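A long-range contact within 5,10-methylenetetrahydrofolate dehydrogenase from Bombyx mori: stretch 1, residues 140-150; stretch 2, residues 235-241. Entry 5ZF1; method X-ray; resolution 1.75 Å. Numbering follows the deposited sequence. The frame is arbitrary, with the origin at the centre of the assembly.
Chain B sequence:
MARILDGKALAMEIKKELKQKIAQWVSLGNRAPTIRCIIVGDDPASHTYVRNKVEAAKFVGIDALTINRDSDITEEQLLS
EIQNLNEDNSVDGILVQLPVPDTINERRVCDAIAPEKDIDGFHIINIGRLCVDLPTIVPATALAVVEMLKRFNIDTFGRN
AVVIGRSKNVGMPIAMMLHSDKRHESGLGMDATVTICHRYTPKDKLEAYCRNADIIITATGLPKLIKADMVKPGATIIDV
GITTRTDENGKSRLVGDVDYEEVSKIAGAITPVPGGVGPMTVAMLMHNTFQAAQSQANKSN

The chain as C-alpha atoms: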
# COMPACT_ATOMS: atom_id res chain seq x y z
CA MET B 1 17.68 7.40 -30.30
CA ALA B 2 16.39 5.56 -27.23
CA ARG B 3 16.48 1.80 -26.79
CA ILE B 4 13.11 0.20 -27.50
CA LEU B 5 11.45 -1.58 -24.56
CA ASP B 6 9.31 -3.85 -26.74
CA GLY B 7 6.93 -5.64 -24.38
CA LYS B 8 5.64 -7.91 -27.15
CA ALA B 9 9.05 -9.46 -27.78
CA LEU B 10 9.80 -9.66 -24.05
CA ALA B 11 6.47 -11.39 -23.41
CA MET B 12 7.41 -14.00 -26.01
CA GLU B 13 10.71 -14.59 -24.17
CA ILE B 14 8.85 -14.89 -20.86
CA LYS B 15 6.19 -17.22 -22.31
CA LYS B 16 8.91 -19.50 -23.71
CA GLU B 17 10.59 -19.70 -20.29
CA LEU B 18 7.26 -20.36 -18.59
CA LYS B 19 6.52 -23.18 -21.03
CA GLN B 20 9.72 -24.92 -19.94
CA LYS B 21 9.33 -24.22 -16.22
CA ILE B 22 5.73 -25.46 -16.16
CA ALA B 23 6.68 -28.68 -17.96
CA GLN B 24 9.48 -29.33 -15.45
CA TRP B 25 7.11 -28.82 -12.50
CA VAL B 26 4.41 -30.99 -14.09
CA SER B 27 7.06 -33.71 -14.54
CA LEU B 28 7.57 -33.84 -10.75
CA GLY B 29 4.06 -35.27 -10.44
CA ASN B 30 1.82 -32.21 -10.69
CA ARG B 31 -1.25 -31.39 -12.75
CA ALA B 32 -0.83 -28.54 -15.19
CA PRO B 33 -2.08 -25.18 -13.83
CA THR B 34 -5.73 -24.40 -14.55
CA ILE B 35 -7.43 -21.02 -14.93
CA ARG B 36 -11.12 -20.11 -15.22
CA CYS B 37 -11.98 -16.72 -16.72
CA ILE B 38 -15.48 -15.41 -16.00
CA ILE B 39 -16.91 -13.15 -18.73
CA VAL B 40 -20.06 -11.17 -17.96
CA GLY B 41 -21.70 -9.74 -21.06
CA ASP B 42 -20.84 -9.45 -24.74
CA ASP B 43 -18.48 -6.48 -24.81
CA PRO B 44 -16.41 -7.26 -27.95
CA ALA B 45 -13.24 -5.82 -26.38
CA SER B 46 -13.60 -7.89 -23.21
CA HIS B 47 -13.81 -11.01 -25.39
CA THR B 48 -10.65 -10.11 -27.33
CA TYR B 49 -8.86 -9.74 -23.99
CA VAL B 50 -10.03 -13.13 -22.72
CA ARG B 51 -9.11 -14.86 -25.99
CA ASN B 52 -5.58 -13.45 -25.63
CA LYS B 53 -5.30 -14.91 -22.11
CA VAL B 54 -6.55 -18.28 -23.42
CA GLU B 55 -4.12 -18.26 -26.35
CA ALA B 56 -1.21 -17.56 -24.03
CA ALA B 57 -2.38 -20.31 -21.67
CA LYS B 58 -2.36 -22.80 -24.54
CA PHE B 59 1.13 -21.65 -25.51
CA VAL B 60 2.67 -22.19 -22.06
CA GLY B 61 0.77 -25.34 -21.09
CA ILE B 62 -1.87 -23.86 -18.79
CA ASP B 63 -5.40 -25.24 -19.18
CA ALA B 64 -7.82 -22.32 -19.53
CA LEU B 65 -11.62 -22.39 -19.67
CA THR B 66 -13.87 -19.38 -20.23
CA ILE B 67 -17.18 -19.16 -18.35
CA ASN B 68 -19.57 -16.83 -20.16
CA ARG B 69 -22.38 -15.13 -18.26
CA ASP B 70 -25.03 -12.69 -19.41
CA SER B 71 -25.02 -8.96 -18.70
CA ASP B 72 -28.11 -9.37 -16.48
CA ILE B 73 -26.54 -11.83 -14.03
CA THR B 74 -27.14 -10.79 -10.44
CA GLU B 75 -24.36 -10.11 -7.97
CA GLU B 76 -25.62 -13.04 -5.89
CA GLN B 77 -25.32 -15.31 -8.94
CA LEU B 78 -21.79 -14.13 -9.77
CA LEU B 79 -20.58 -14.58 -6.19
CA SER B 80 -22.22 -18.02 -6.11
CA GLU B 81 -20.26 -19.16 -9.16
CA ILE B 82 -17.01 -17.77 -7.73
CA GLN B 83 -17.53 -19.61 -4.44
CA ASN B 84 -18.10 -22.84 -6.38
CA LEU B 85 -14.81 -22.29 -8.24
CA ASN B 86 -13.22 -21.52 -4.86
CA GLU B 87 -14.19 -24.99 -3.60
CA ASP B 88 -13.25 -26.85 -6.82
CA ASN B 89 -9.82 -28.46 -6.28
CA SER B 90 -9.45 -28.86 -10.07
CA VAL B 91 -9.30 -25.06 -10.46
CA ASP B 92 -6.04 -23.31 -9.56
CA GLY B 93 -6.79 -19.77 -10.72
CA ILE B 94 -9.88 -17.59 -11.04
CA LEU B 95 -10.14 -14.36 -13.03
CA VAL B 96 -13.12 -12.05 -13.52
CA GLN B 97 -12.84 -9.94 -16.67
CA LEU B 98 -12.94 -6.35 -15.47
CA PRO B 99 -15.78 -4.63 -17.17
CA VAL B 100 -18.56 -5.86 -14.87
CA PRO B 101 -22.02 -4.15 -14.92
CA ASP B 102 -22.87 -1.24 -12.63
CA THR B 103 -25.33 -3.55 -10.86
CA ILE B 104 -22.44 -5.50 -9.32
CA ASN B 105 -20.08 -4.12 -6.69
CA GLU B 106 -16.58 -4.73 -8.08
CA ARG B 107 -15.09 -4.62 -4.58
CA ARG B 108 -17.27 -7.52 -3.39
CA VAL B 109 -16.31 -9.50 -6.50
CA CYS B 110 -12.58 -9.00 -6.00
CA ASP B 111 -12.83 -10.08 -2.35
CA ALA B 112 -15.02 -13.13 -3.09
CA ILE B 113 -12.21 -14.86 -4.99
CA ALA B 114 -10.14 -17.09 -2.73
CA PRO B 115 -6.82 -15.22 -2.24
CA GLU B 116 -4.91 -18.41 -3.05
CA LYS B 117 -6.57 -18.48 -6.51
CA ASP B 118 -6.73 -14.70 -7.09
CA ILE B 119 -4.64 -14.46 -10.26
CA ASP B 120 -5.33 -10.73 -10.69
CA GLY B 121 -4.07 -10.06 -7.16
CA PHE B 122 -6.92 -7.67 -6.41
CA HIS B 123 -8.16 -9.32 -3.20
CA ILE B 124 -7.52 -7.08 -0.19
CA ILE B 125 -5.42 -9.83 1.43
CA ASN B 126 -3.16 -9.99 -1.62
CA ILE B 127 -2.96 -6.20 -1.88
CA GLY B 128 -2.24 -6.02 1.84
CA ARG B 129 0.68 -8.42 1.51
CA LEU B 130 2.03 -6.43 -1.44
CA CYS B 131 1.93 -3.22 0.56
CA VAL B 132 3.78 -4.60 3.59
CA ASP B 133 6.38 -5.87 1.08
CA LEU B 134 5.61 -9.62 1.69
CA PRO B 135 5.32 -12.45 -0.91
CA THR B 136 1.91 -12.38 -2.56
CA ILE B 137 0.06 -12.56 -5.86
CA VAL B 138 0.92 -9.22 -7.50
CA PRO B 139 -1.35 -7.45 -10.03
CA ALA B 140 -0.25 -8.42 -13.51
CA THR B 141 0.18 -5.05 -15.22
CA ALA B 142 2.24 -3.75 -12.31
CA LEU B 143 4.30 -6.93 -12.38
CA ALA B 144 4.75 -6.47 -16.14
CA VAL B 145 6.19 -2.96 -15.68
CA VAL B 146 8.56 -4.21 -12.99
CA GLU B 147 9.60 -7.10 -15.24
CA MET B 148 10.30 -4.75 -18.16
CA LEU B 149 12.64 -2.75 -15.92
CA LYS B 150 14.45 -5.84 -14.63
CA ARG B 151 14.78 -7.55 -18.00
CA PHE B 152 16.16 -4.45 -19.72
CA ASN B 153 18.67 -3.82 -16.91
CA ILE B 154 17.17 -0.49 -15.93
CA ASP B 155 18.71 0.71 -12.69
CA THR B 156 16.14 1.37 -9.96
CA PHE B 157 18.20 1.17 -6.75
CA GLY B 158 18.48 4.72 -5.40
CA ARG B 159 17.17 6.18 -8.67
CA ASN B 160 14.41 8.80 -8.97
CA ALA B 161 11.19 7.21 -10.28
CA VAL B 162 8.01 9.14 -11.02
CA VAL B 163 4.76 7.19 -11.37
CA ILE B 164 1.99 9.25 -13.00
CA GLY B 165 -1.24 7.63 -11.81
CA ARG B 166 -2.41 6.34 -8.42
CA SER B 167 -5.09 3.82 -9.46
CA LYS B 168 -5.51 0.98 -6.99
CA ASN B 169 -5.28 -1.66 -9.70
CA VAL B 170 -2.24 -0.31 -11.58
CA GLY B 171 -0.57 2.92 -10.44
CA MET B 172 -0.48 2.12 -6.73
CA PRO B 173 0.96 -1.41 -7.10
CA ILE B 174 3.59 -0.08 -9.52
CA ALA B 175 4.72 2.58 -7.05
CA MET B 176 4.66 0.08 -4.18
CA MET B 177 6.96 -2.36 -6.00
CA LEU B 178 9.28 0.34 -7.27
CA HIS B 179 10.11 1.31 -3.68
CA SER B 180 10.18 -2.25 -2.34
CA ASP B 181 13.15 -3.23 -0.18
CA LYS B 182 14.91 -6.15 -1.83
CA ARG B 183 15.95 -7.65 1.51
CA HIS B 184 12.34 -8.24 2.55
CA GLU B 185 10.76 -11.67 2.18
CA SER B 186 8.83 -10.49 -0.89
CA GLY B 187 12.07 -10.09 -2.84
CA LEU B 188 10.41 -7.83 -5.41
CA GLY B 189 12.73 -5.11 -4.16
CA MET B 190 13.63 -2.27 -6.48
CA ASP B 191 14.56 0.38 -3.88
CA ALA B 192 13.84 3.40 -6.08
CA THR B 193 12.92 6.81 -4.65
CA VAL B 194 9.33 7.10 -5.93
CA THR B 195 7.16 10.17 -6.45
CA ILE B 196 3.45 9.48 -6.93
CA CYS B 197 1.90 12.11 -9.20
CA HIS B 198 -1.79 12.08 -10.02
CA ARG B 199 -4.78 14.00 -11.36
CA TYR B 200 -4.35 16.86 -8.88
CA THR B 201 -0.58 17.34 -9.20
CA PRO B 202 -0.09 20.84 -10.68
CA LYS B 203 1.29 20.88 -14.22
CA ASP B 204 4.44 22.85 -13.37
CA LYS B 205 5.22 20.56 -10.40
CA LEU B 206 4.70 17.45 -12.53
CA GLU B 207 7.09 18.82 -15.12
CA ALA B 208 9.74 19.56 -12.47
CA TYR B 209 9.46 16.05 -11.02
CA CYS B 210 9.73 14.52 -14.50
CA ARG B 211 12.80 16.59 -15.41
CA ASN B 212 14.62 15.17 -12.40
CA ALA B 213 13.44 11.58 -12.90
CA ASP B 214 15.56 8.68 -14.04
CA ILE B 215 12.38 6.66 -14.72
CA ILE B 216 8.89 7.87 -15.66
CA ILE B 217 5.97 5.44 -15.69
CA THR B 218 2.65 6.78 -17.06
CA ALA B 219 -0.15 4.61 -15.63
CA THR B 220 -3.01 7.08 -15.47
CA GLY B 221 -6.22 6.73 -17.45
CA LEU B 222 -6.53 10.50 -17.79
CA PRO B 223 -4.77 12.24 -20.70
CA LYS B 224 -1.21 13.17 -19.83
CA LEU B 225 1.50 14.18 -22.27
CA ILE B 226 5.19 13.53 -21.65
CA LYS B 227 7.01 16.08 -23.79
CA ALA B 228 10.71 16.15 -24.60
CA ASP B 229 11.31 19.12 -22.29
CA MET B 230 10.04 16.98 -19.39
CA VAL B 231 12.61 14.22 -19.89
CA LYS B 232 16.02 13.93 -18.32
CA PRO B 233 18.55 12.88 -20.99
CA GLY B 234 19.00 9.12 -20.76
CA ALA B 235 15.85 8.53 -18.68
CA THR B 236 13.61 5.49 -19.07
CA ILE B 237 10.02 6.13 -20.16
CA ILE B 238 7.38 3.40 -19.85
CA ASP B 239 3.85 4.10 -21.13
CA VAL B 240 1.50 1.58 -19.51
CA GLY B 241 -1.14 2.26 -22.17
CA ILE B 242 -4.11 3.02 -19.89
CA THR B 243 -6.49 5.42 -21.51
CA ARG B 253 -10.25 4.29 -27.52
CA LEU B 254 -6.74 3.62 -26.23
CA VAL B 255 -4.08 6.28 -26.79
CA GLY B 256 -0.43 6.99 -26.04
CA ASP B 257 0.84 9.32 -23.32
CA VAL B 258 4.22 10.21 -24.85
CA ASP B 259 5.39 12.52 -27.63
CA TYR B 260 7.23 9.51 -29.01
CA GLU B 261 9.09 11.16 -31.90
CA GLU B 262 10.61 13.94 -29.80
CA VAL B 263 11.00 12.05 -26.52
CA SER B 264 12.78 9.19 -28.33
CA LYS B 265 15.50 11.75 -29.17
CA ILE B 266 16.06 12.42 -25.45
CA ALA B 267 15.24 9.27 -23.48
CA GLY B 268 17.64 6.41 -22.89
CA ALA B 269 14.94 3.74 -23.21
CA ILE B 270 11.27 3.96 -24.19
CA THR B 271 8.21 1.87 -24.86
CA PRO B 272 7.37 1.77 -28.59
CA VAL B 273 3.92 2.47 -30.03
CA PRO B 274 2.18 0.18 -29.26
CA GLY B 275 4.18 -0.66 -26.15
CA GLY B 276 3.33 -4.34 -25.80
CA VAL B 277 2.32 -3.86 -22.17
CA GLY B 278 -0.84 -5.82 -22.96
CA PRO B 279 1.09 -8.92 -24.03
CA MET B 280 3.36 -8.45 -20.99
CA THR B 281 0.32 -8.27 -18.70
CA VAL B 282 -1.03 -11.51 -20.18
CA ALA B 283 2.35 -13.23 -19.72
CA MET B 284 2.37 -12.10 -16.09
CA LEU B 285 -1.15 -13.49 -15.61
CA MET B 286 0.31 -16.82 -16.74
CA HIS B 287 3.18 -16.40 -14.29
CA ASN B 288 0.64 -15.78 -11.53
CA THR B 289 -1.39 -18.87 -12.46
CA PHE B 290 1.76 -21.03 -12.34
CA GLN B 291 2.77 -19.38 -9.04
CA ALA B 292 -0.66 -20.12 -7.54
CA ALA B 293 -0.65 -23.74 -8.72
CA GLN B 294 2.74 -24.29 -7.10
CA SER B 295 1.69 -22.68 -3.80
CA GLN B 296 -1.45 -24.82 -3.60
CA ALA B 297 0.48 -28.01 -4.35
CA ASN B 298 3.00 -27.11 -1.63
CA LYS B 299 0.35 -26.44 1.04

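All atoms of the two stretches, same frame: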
# COMPACT_ATOMS: atom_id res chain seq x y z
N ALA B 140 -1.06 -7.98 -12.37
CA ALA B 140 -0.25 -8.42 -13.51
C ALA B 140 0.36 -7.26 -14.29
O ALA B 140 1.52 -7.34 -14.72
CB ALA B 140 -1.10 -9.29 -14.45
N THR B 141 -0.39 -6.18 -14.49
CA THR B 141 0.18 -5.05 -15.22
C THR B 141 1.32 -4.41 -14.44
O THR B 141 2.35 -4.05 -15.01
CB THR B 141 -0.92 -4.02 -15.54
OG1 THR B 141 -1.91 -4.62 -16.37
CG2 THR B 141 -0.34 -2.82 -16.28
N ALA B 142 1.15 -4.26 -13.12
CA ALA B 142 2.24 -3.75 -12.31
C ALA B 142 3.44 -4.68 -12.37
O ALA B 142 4.59 -4.24 -12.51
CB ALA B 142 1.77 -3.55 -10.86
N LEU B 143 3.20 -5.99 -12.29
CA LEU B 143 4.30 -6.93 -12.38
C LEU B 143 4.97 -6.85 -13.75
O LEU B 143 6.20 -7.01 -13.86
CB LEU B 143 3.79 -8.34 -12.09
CG LEU B 143 4.76 -9.47 -11.80
CD1 LEU B 143 5.71 -9.12 -10.65
CD2 LEU B 143 3.95 -10.73 -11.46
N ALA B 144 4.19 -6.60 -14.80
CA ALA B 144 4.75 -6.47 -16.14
C ALA B 144 5.70 -5.29 -16.23
O ALA B 144 6.80 -5.40 -16.80
CB ALA B 144 3.62 -6.33 -17.17
N VAL B 145 5.30 -4.13 -15.71
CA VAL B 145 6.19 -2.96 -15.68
C VAL B 145 7.48 -3.29 -14.96
O VAL B 145 8.58 -3.01 -15.46
CB VAL B 145 5.47 -1.76 -15.04
CG1 VAL B 145 6.48 -0.64 -14.77
CG2 VAL B 145 4.39 -1.31 -15.94
N VAL B 146 7.37 -3.87 -13.76
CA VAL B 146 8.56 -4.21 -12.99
C VAL B 146 9.44 -5.18 -13.77
O VAL B 146 10.67 -5.06 -13.76
CB VAL B 146 8.14 -4.78 -11.62
CG1 VAL B 146 9.28 -5.59 -10.99
CG2 VAL B 146 7.72 -3.66 -10.70
N GLU B 147 8.82 -6.13 -14.47
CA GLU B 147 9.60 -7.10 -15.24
C GLU B 147 10.29 -6.45 -16.44
O GLU B 147 11.40 -6.84 -16.81
CB GLU B 147 8.68 -8.24 -15.69
CG GLU B 147 9.40 -9.51 -16.15
CD GLU B 147 10.25 -10.18 -15.06
OE1 GLU B 147 9.92 -10.07 -13.86
OE2 GLU B 147 11.26 -10.82 -15.42
N MET B 148 9.65 -5.46 -17.07
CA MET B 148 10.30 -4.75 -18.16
C MET B 148 11.55 -4.04 -17.67
O MET B 148 12.60 -4.05 -18.33
CB MET B 148 9.32 -3.78 -18.82
CG MET B 148 8.11 -4.47 -19.46
SD MET B 148 6.90 -3.39 -20.25
CE MET B 148 7.91 -2.10 -20.95
N LEU B 149 11.48 -3.44 -16.47
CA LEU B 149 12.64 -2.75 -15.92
C LEU B 149 13.76 -3.73 -15.61
O LEU B 149 14.93 -3.46 -15.90
CB LEU B 149 12.25 -1.99 -14.66
CG LEU B 149 11.32 -0.80 -14.88
CD1 LEU B 149 10.68 -0.38 -13.58
CD2 LEU B 149 12.08 0.34 -15.55
N LYS B 150 13.43 -4.87 -14.99
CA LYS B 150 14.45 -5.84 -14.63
C LYS B 150 15.06 -6.48 -15.86
O LYS B 150 16.28 -6.68 -15.93
CB LYS B 150 13.87 -6.91 -13.71
CG LYS B 150 13.34 -6.35 -12.40
CD LYS B 150 12.80 -7.44 -11.48
CE LYS B 150 13.89 -7.97 -10.56
NZ LYS B 150 14.99 -8.68 -11.28
N ALA B 235 16.85 9.12 -19.57
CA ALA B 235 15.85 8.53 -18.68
C ALA B 235 15.06 7.42 -19.38
O ALA B 235 15.02 7.31 -20.61
CB ALA B 235 14.90 9.62 -18.17
N THR B 236 14.40 6.60 -18.58
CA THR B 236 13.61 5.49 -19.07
C THR B 236 12.15 5.88 -18.96
O THR B 236 11.70 6.30 -17.89
CB THR B 236 13.89 4.23 -18.25
OG1 THR B 236 15.27 3.87 -18.38
CG2 THR B 236 13.01 3.09 -18.68
N ILE B 237 11.42 5.74 -20.06
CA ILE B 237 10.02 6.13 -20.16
C ILE B 237 9.21 4.88 -20.50
O ILE B 237 9.40 4.28 -21.55
CB ILE B 237 9.80 7.21 -21.23
CG1 ILE B 237 10.81 8.36 -21.06
CG2 ILE B 237 8.32 7.68 -21.25
CD1 ILE B 237 10.57 9.23 -19.86
N ILE B 238 8.28 4.52 -19.61
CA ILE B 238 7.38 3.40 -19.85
C ILE B 238 5.95 3.92 -19.85
O ILE B 238 5.48 4.45 -18.83
CB ILE B 238 7.55 2.29 -18.82
CG1 ILE B 238 8.94 1.67 -18.97
CG2 ILE B 238 6.44 1.23 -18.98
CD1 ILE B 238 9.35 0.77 -17.83
N ASP B 239 5.27 3.78 -20.99
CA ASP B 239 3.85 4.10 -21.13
C ASP B 239 3.03 2.83 -20.92
O ASP B 239 3.09 1.90 -21.73
CB ASP B 239 3.61 4.73 -22.51
CG ASP B 239 2.22 5.31 -22.65
OD1 ASP B 239 1.39 5.12 -21.74
OD2 ASP B 239 1.96 5.99 -23.68
N VAL B 240 2.25 2.79 -19.84
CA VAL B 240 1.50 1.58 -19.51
C VAL B 240 0.37 1.35 -20.51
O VAL B 240 -0.05 0.20 -20.73
CB VAL B 240 0.99 1.65 -18.05
CG1 VAL B 240 0.21 0.41 -17.69
CG2 VAL B 240 2.17 1.82 -17.10
N GLY B 241 -0.11 2.40 -21.16
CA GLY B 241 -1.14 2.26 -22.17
C GLY B 241 -2.55 2.28 -21.63
O GLY B 241 -3.45 1.75 -22.30

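Ile238 is the residue around which this contact is organised. It gives up more surface to the other stretch than any other residue, 86 of the 277 Å² buried in all, and it meets three residues of the helix. With chi1 at m and chi2 at t, its side chain is extended, and CD1 reaches Leu149 CD2 at 3.6 Å. The same CD1 lies 4.4 Å from Val145 CG1, a looser approach, while the other branch is used as well: Ile238 CG2 sits 4.1 Å from Met148 CE. A beta-branched residue on a strand can thus serve several helix positions at once, provided that its CA-to-CB bond points toward the helix, as it does here.

The helix answers with a regular spacing. Thr141, Val145, Met148 and Leu149 are the residues that touch the strand side, a pattern of steps of four, three and one that keeps them on one face of the helix. Thr141, Val145 and Met148 point toward the other stretch; Leu149 leaves the backbone sideways, but its end comes nearer. Backbone bonds such as Val145 N to Thr141 O, 3.0 Å, and Leu149 N to Val145 O, 3.1 Å, hold this face in register. On the strand, alternation does the equivalent work: Thr236 and Ile238 point toward the helix, whereas Asp239 points away.

The two elements run nearly antiparallel, at 154°, with their axes 10.5 Å apart at closest approach. Side chains fill that gap, and no hydrogen bond crosses it. The direction of travel explains the pairing, for later helix residues meet earlier strand residues. Leu149 CD2 therefore also lies 4.3 Å from Thr236 CG2, at one end, and Val145 CG2 lies 4.0 Å from Val240 CG2 toward the other. Val240 follows the strand and points sideways, yet its two methyls serve two successive turns of the helix, since CG1 comes within 3.6 Å of Thr141 CG2.

Thr141 brings the contact to its polar edge. It is partly exposed, and its methyl faces Val240 while OG1 is hydrogen-bonded elsewhere in the structure, so the residue can pack without leaving its hydroxyl unsatisfied. Beyond Val240 the chain turns. Gly241 N donates to Asp239 OD1 at 3.2 Å, a bond that spans Val240 and ties the end of the stretch back to the strand. At phi 86° and psi 21°, a CB on Gly241 would be jammed against the carbonyl oxygen of Val240; the backbone itself, not the helix, calls for glycine.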